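Local coordinates for mutual gliding-motility protein MglA (Myxococcus xanthus DK 1622, PDB 6H17), which binds and hydrolyses GTP as an intracellular switch that coordinates the two gliding systems, social and adventurous motility, and controls the direction and speed of gliding, at residues Val16-Gly21 with Leu91-Val96; Phe57-Leu62 with His75-Pro80. All blocks are in the same frame, centred on the assembly; numbering follows the deposited sequence. Where two conformers were deposited one is given.

In the fold
Both interactions involve the mixed sheet at the core of this Arf-family GTPase, and their centres lie about 9 Å apart. Strands 10-18 and 71-78 run parallel as neighbours in the sheet and carry one segment of each contact; a probable hydrogen bond, Y17 N to Y77 O at 2.8 Å, joins them. Interaction 2 lies in the hairpin of strands 52-62 and 71-78, and along the chain it is nested inside the loop closed by interaction 1, where helix 86-93 returns to strand 10-18. I92 of interaction 1 also packs on F57 of interaction 2. The P-loop start at G19 and the T78-P80 segment thus approach the nucleotide from adjoining strands.

Interaction 1. Residues Val16-Gly21 with Leu91-Val96; sequences VYYGPG and LILKGV
The hydroxyl of Y18, whose OH lies 4.0 Å from L93 CD1, is gripped by two side chains of helix 110-125, hydrogen bonding to N119 OD1 and N123 ND2. These bonds satisfy a buried polar atom and probably limit the tilt of the ring. L93 meets the ring at its CE1 corner, with CD1 3.7 Å from Y18 CE1 in an oblique approach, and the two side chains cross at about a right angle. L93 CG is anti to its carbonyl carbon (chi1 -84°), beside the backbone N; beyond it the methyls come nearer to the strand, and CD2 reaches V16 CG1 at 4.1 Å.

V16 carries most of the remaining contact, with a different neighbour for each branch. Its CG1, anti to the backbone N (chi1 175°), faces L93. Its CG2 fits between I92 and V96: it touches V96 CG2 at 3.7 Å and lies 4.2 Å from I92 CG2. No hydrogen bond links the two segments, which meet mainly through apolar side chains.

V96 is brought back to the strand by a type II turn from L93 to V96, closed by the bond from V96 N to L93 O (3.1 Å), with G95 at positive phi. K14 adds a polar tie from strand 10-18, its NZ binding the carbonyl oxygens of I92 and K94.

Beyond Y18 the chain enters the P-loop. V16 and Y18 bond through their backbones to strand 98-104, and Y17 to strand 71-78; helix 86-93 packs against strand 10-18, in the beta-alpha-beta crossover from strand 71-78 to strand 98-104, with helix 110-125 beside it against Y18 and L93.

Interaction 2. Residues Phe57-Leu62 with His75-Pro80; sequences FDFLPL and HLYTVP. With GSP (5'-guanosine-diphosphate-monothiophosphate), chain C.
Strands 57-62 and 75-78 run antiparallel at 163°, with L60 and L76 forming a hydrogen-bonded pair whose two N-to-O bonds, L60 N to L76 O and L76 N to L60 O, are both 2.9 Å. On the partly exposed face F59 touches both H75 and Y77, and the three rings form an aromatic cluster. The edge of F59 is directed at the face of Y77 in an offset edge-to-face pair, planes at 72°, and F59 CD1 comes 3.4 Å from Y77 CZ, over the rim of the tyrosine ring. F59 CZ lies over one face of H75, toward the rim, the two rings being oblique to each other, while P61 CB touches H75 CD2 at 3.6 Å. F57 CE1 meets the edge of Y77 at CD1, 4.0 Å away. An alanine in place of Y77 would probably leave the edge of F59 without its aromatic partner, open a gap beside F57 and deprive K14 of a cation-pi mate.

On the buried face L62 CD1 packs on L76 CD2 at 3.7 Å. Nearer the nucleotide, T78 OG1 donates to D58 OD2 at 2.6 Å on the anti side, from well out of the carboxylate plane. That oxygen is also hydrogen-bonded to T26 OG1 of the P-loop, and the D58 side chain lies about 4 Å from the magnesium ion at the nearest atoms. The arrangement is the interswitch hairpin of Ras-like GTPases, and T78 begins the TVPG sequence at the position of their DxxG motif.

Interaction 1. Residues Val16-Gly21 with Leu91-Val96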
loop_
_atom_site.group_PDB
_atom_site.type_symbol
_atom_site.label_atom_id
_atom_site.label_comp_id
_atom_site.label_asym_id
_atom_site.label_seq_id
_atom_site.Cartn_x
_atom_site.Cartn_y
_atom_site.Cartn_z
ATOM N N VAL A 16 -1.155 -3.613 -1.754
ATOM C CA VAL A 16 -0.337 -2.795 -2.648
ATOM C C VAL A 16 -0.237 -1.377 -2.087
ATOM O O VAL A 16 -1.261 -0.731 -1.822
ATOM C CB VAL A 16 -0.889 -2.785 -4.088
ATOM C CG1 VAL A 16 -0.076 -1.828 -4.958
ATOM C CG2 VAL A 16 -0.860 -4.194 -4.657
ATOM N N TYR A 17 1.000 -0.893 -1.938
ATOM C CA TYR A 17 1.306 0.501 -1.627
ATOM C C TYR A 17 1.454 1.255 -2.941
ATOM O O TYR A 17 2.299 0.901 -3.784
ATOM C CB TYR A 17 2.585 0.560 -0.788
ATOM C CG TYR A 17 2.380 0.243 0.680
ATOM C CD1 TYR A 17 2.528 1.209 1.647
ATOM C CD2 TYR A 17 2.032 -1.039 1.100
ATOM C CE1 TYR A 17 2.340 0.934 2.985
ATOM C CE2 TYR A 17 1.848 -1.318 2.436
ATOM C CZ TYR A 17 1.994 -0.327 3.370
ATOM O OH TYR A 17 1.778 -0.646 4.694
ATOM N N TYR A 18 0.653 2.297 -3.096
ATOM C CA TYR A 18 0.540 3.064 -4.327
ATOM C C TYR A 18 0.845 4.518 -4.020
ATOM O O TYR A 18 0.822 4.930 -2.859
ATOM C CB TYR A 18 -0.899 2.955 -4.851
ATOM C CG TYR A 18 -1.104 2.929 -6.344
ATOM C CD1 TYR A 18 -1.030 1.748 -7.046
ATOM C CD2 TYR A 18 -1.427 4.076 -7.034
ATOM C CE1 TYR A 18 -1.252 1.707 -8.390
ATOM C CE2 TYR A 18 -1.650 4.059 -8.402
ATOM C CZ TYR A 18 -1.558 2.854 -9.075
ATOM O OH TYR A 18 -1.806 2.754 -10.429
ATOM N N GLY A 19 1.118 5.315 -5.051
ATOM C CA GLY A 19 1.377 6.725 -4.873
ATOM C C GLY A 19 2.419 7.213 -5.852
ATOM O O GLY A 19 3.058 6.427 -6.543
ATOM N N PRO A 20 2.630 8.518 -5.909
ATOM C CA PRO A 20 3.465 9.099 -6.972
ATOM C C PRO A 20 4.946 8.815 -6.758
ATOM O O PRO A 20 5.379 8.283 -5.737
ATOM C CB PRO A 20 3.125 10.591 -6.889
ATOM C CG PRO A 20 2.742 10.794 -5.474
ATOM C CD PRO A 20 1.996 9.546 -5.067
ATOM N N GLY A 21 5.746 9.179 -7.752
ATOM C CA GLY A 21 7.176 8.963 -7.649
ATOM C C GLY A 21 7.749 9.534 -6.383
ATOM O O GLY A 21 7.388 10.638 -5.967
ATOM N N LEU A 91 0.349 -4.417 -13.701
ATOM C CA LEU A 91 0.711 -5.798 -13.406
ATOM C C LEU A 91 0.627 -6.066 -11.908
ATOM O O LEU A 91 0.058 -7.076 -11.469
ATOM C CB LEU A 91 2.116 -6.090 -13.925
ATOM C CG LEU A 91 2.312 -6.099 -15.440
ATOM C CD1 LEU A 91 3.760 -6.430 -15.795
ATOM C CD2 LEU A 91 1.363 -7.076 -16.109
ATOM N N ILE A 92 1.174 -5.157 -11.103
ATOM C CA ILE A 92 1.276 -5.380 -9.665
ATOM C C ILE A 92 -0.095 -5.350 -9.002
ATOM O O ILE A 92 -0.325 -6.041 -8.001
ATOM C CB ILE A 92 2.271 -4.369 -9.051
ATOM C CG1 ILE A 92 3.674 -4.605 -9.630
ATOM C CG2 ILE A 92 2.260 -4.453 -7.521
ATOM C CD1 ILE A 92 4.608 -3.427 -9.491
ATOM N N LEU A 93 -1.028 -4.556 -9.529
ATOM C CA LEU A 93 -2.337 -4.446 -8.910
ATOM C C LEU A 93 -3.196 -5.687 -9.084
ATOM O O LEU A 93 -4.206 -5.826 -8.379
ATOM C CB LEU A 93 -3.110 -3.241 -9.470
ATOM C CG LEU A 93 -2.852 -1.882 -8.853
ATOM C CD1 LEU A 93 -3.539 -0.816 -9.714
ATOM C CD2 LEU A 93 -3.335 -1.819 -7.413
ATOM N N LYS A 94 -2.847 -6.591 -9.990
ATOM C CA LYS A 94 -3.683 -7.771 -10.196
ATOM C C LYS A 94 -3.834 -8.538 -8.891
ATOM O O LYS A 94 -2.851 -8.796 -8.199
ATOM C CB LYS A 94 -3.055 -8.675 -11.256
ATOM C CG LYS A 94 -3.166 -8.117 -12.659
ATOM C CD LYS A 94 -2.524 -9.041 -13.680
ATOM C CE LYS A 94 -2.672 -8.478 -15.085
ATOM N NZ LYS A 94 -2.097 -9.377 -16.125
ATOM N N GLY A 95 -5.073 -8.901 -8.556
ATOM C CA GLY A 95 -5.322 -9.697 -7.367
ATOM C C GLY A 95 -5.224 -8.955 -6.055
ATOM O O GLY A 95 -5.196 -9.594 -5.001
ATOM N N VAL A 96 -5.162 -7.625 -6.069
ATOM C CA VAL A 96 -4.990 -6.886 -4.822
ATOM C C VAL A 96 -6.193 -7.085 -3.910
ATOM O O VAL A 96 -7.348 -7.109 -4.360
ATOM C CB VAL A 96 -4.734 -5.398 -5.123
ATOM C CG1 VAL A 96 -5.938 -4.767 -5.844
ATOM C CG2 VAL A 96 -4.423 -4.638 -3.833
#

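Interaction 2. Residues Phe57-Leu62 with His75-Pro80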
loop_
_atom_site.group_PDB
_atom_site.type_symbol
_atom_site.label_atom_id
_atom_site.label_comp_id
_atom_site.label_asym_id
_atom_site.label_seq_id
_atom_site.Cartn_x
_atom_site.Cartn_y
_atom_site.Cartn_z
ATOM N N PHE A 57 10.518 -2.530 -7.756
ATOM C CA PHE A 57 9.461 -2.484 -6.752
ATOM C C PHE A 57 9.749 -3.565 -5.716
ATOM O O PHE A 57 10.643 -4.399 -5.877
ATOM C CB PHE A 57 8.079 -2.627 -7.371
ATOM C CG PHE A 57 7.841 -3.942 -8.039
ATOM C CD1 PHE A 57 7.231 -4.963 -7.358
ATOM C CD2 PHE A 57 8.245 -4.153 -9.347
ATOM C CE1 PHE A 57 6.997 -6.171 -7.970
ATOM C CE2 PHE A 57 8.016 -5.351 -9.964
ATOM C CZ PHE A 57 7.397 -6.364 -9.289
ATOM N N ASP A 58 8.995 -3.535 -4.632
ATOM C CA ASP A 58 9.336 -4.291 -3.438
ATOM C C ASP A 58 8.283 -5.337 -3.133
ATOM O O ASP A 58 7.118 -5.193 -3.489
ATOM C CB ASP A 58 9.406 -3.352 -2.227
ATOM C CG ASP A 58 10.254 -2.156 -2.491
ATOM O OD1 ASP A 58 11.493 -2.313 -2.555
ATOM O OD2 ASP A 58 9.690 -1.044 -2.688
ATOM N N PHE A 59 8.728 -6.382 -2.427
ATOM C CA PHE A 59 7.899 -7.483 -1.951
ATOM C C PHE A 59 8.310 -7.845 -0.531
ATOM O O PHE A 59 9.502 -7.998 -0.241
ATOM C CB PHE A 59 8.075 -8.710 -2.867
ATOM C CG PHE A 59 7.372 -9.959 -2.371
ATOM C CD1 PHE A 59 6.040 -10.178 -2.667
ATOM C CD2 PHE A 59 8.036 -10.913 -1.605
ATOM C CE1 PHE A 59 5.389 -11.334 -2.217
ATOM C CE2 PHE A 59 7.382 -12.069 -1.154
ATOM C CZ PHE A 59 6.073 -12.273 -1.461
ATOM N N LEU A 60 7.313 -7.991 0.347
ATOM C CA LEU A 60 7.583 -8.331 1.743
ATOM C C LEU A 60 6.440 -9.168 2.304
ATOM O O LEU A 60 5.308 -8.677 2.410
ATOM C CB LEU A 60 7.715 -7.065 2.591
ATOM C CG LEU A 60 7.789 -7.246 4.112
ATOM C CD1 LEU A 60 8.957 -8.126 4.510
ATOM C CD2 LEU A 60 7.923 -5.885 4.783
ATOM N N PRO A 61 6.688 -10.436 2.660
ATOM C CA PRO A 61 5.639 -11.249 3.291
ATOM C C PRO A 61 5.648 -11.129 4.804
ATOM O O PRO A 61 6.704 -11.060 5.435
ATOM C CB PRO A 61 6.008 -12.672 2.856
ATOM C CG PRO A 61 7.451 -12.660 2.602
ATOM C CD PRO A 61 7.891 -11.228 2.343
ATOM N N LEU A 62 4.446 -11.100 5.390
ATOM C CA LEU A 62 4.285 -10.887 6.813
ATOM C C LEU A 62 3.134 -11.712 7.360
ATOM O O LEU A 62 2.159 -11.993 6.655
ATOM C CB LEU A 62 3.895 -9.422 7.127
ATOM C CG LEU A 62 4.861 -8.325 6.740
ATOM C CD1 LEU A 62 4.223 -6.959 6.970
ATOM C CD2 LEU A 62 6.140 -8.425 7.547
ATOM N N HIS A 75 1.128 -10.360 1.721
ATOM C CA HIS A 75 2.223 -10.060 0.802
ATOM C C HIS A 75 2.103 -8.595 0.431
ATOM O O HIS A 75 1.150 -8.199 -0.242
ATOM C CB HIS A 75 2.158 -10.964 -0.416
ATOM C CG HIS A 75 2.364 -12.409 -0.079
ATOM N ND1 HIS A 75 2.041 -13.429 -0.943
ATOM C CD2 HIS A 75 2.882 -12.999 1.026
ATOM C CE1 HIS A 75 2.336 -14.590 -0.379
ATOM N NE2 HIS A 75 2.853 -14.360 0.810
ATOM N N LEU A 76 3.038 -7.799 0.914
ATOM C CA LEU A 76 3.073 -6.374 0.632
ATOM C C LEU A 76 3.911 -6.109 -0.604
ATOM O O LEU A 76 5.019 -6.650 -0.747
ATOM C CB LEU A 76 3.695 -5.609 1.791
ATOM C CG LEU A 76 2.816 -5.364 3.016
ATOM C CD1 LEU A 76 2.087 -6.564 3.514
ATOM C CD2 LEU A 76 3.653 -4.711 4.144
ATOM N N TYR A 77 3.377 -5.266 -1.498
ATOM C CA TYR A 77 4.053 -4.834 -2.708
ATOM C C TYR A 77 4.064 -3.317 -2.759
ATOM O O TYR A 77 3.126 -2.668 -2.289
ATOM C CB TYR A 77 3.304 -5.303 -3.966
ATOM C CG TYR A 77 3.375 -6.794 -4.266
ATOM C CD1 TYR A 77 4.220 -7.256 -5.254
ATOM C CD2 TYR A 77 2.608 -7.720 -3.574
ATOM C CE1 TYR A 77 4.293 -8.602 -5.561
ATOM C CE2 TYR A 77 2.684 -9.095 -3.879
ATOM C CZ TYR A 77 3.530 -9.493 -4.871
ATOM O OH TYR A 77 3.642 -10.836 -5.180
ATOM N N THR A 78 5.108 -2.762 -3.347
ATOM C CA THR A 78 5.038 -1.389 -3.841
ATOM C C THR A 78 4.979 -1.416 -5.357
ATOM O O THR A 78 5.084 -2.473 -5.986
ATOM C CB THR A 78 6.234 -0.554 -3.380
ATOM O OG1 THR A 78 7.425 -1.018 -4.027
ATOM C CG2 THR A 78 6.391 -0.595 -1.881
ATOM N N VAL A 79 4.786 -0.235 -5.940
ATOM C CA VAL A 79 4.781 -0.071 -7.387
ATOM C C VAL A 79 5.777 1.019 -7.747
ATOM O O VAL A 79 6.155 1.833 -6.887
ATOM C CB VAL A 79 3.382 0.312 -7.926
ATOM C CG1 VAL A 79 2.331 -0.695 -7.477
ATOM C CG2 VAL A 79 2.992 1.721 -7.522
ATOM N N PRO A 80 6.173 1.109 -9.018
ATOM C CA PRO A 80 6.928 2.287 -9.469
ATOM C C PRO A 80 5.955 3.422 -9.727
ATOM O O PRO A 80 5.067 3.313 -10.580
ATOM C CB PRO A 80 7.623 1.808 -10.747
ATOM C CG PRO A 80 6.912 0.576 -11.152
ATOM C CD PRO A 80 6.101 0.048 -10.037
HETATM P PG GSP C . 9.235 5.117 -6.455
HETATM O O3B GSP C . 9.343 5.893 -4.997
HETATM S S1G GSP C . 10.143 6.209 -7.680
HETATM O O2G GSP C . 9.842 3.718 -6.221
HETATM O O3G GSP C . 7.734 4.989 -6.732
HETATM P PB GSP C . 8.946 5.454 -3.527
HETATM O O1B GSP C . 7.554 5.865 -3.223
HETATM O O2B GSP C . 9.270 4.026 -3.299
HETATM P PA GSP C . 11.008 6.019 -1.574
HETATM O O1A GSP C . 10.383 5.306 -0.470
HETATM O O2A GSP C . 12.166 5.403 -2.228
HETATM O O3A GSP C . 9.922 6.407 -2.669
HETATM O "O5'" GSP C . 11.360 7.472 -1.016
HETATM C "C5'" GSP C . 11.929 8.450 -1.872
HETATM C "C4'" GSP C . 12.758 9.441 -1.064
HETATM O "O4'" GSP C . 11.906 10.131 -0.128
HETATM C "C3'" GSP C . 13.827 8.759 -0.250
HETATM O "O3'" GSP C . 15.000 9.556 -0.246
HETATM C "C2'" GSP C . 13.266 8.675 1.167
HETATM O "O2'" GSP C . 14.214 8.646 2.193
HETATM C "C1'" GSP C . 12.420 9.956 1.183
HETATM N N9 GSP C . 11.317 9.937 2.135
HETATM C C8 GSP C . 10.370 8.965 2.235
HETATM N N7 GSP C . 9.509 9.273 3.226
HETATM C C5 GSP C . 9.924 10.466 3.759
HETATM C C6 GSP C . 9.442 11.254 4.801
HETATM O O6 GSP C . 8.431 10.997 5.498
HETATM N N1 GSP C . 10.143 12.389 5.065
HETATM C C2 GSP C . 11.250 12.767 4.347
HETATM N N2 GSP C . 11.861 13.896 4.660
HETATM N N3 GSP C . 11.740 12.014 3.336
HETATM C C4 GSP C . 11.060 10.881 3.079
#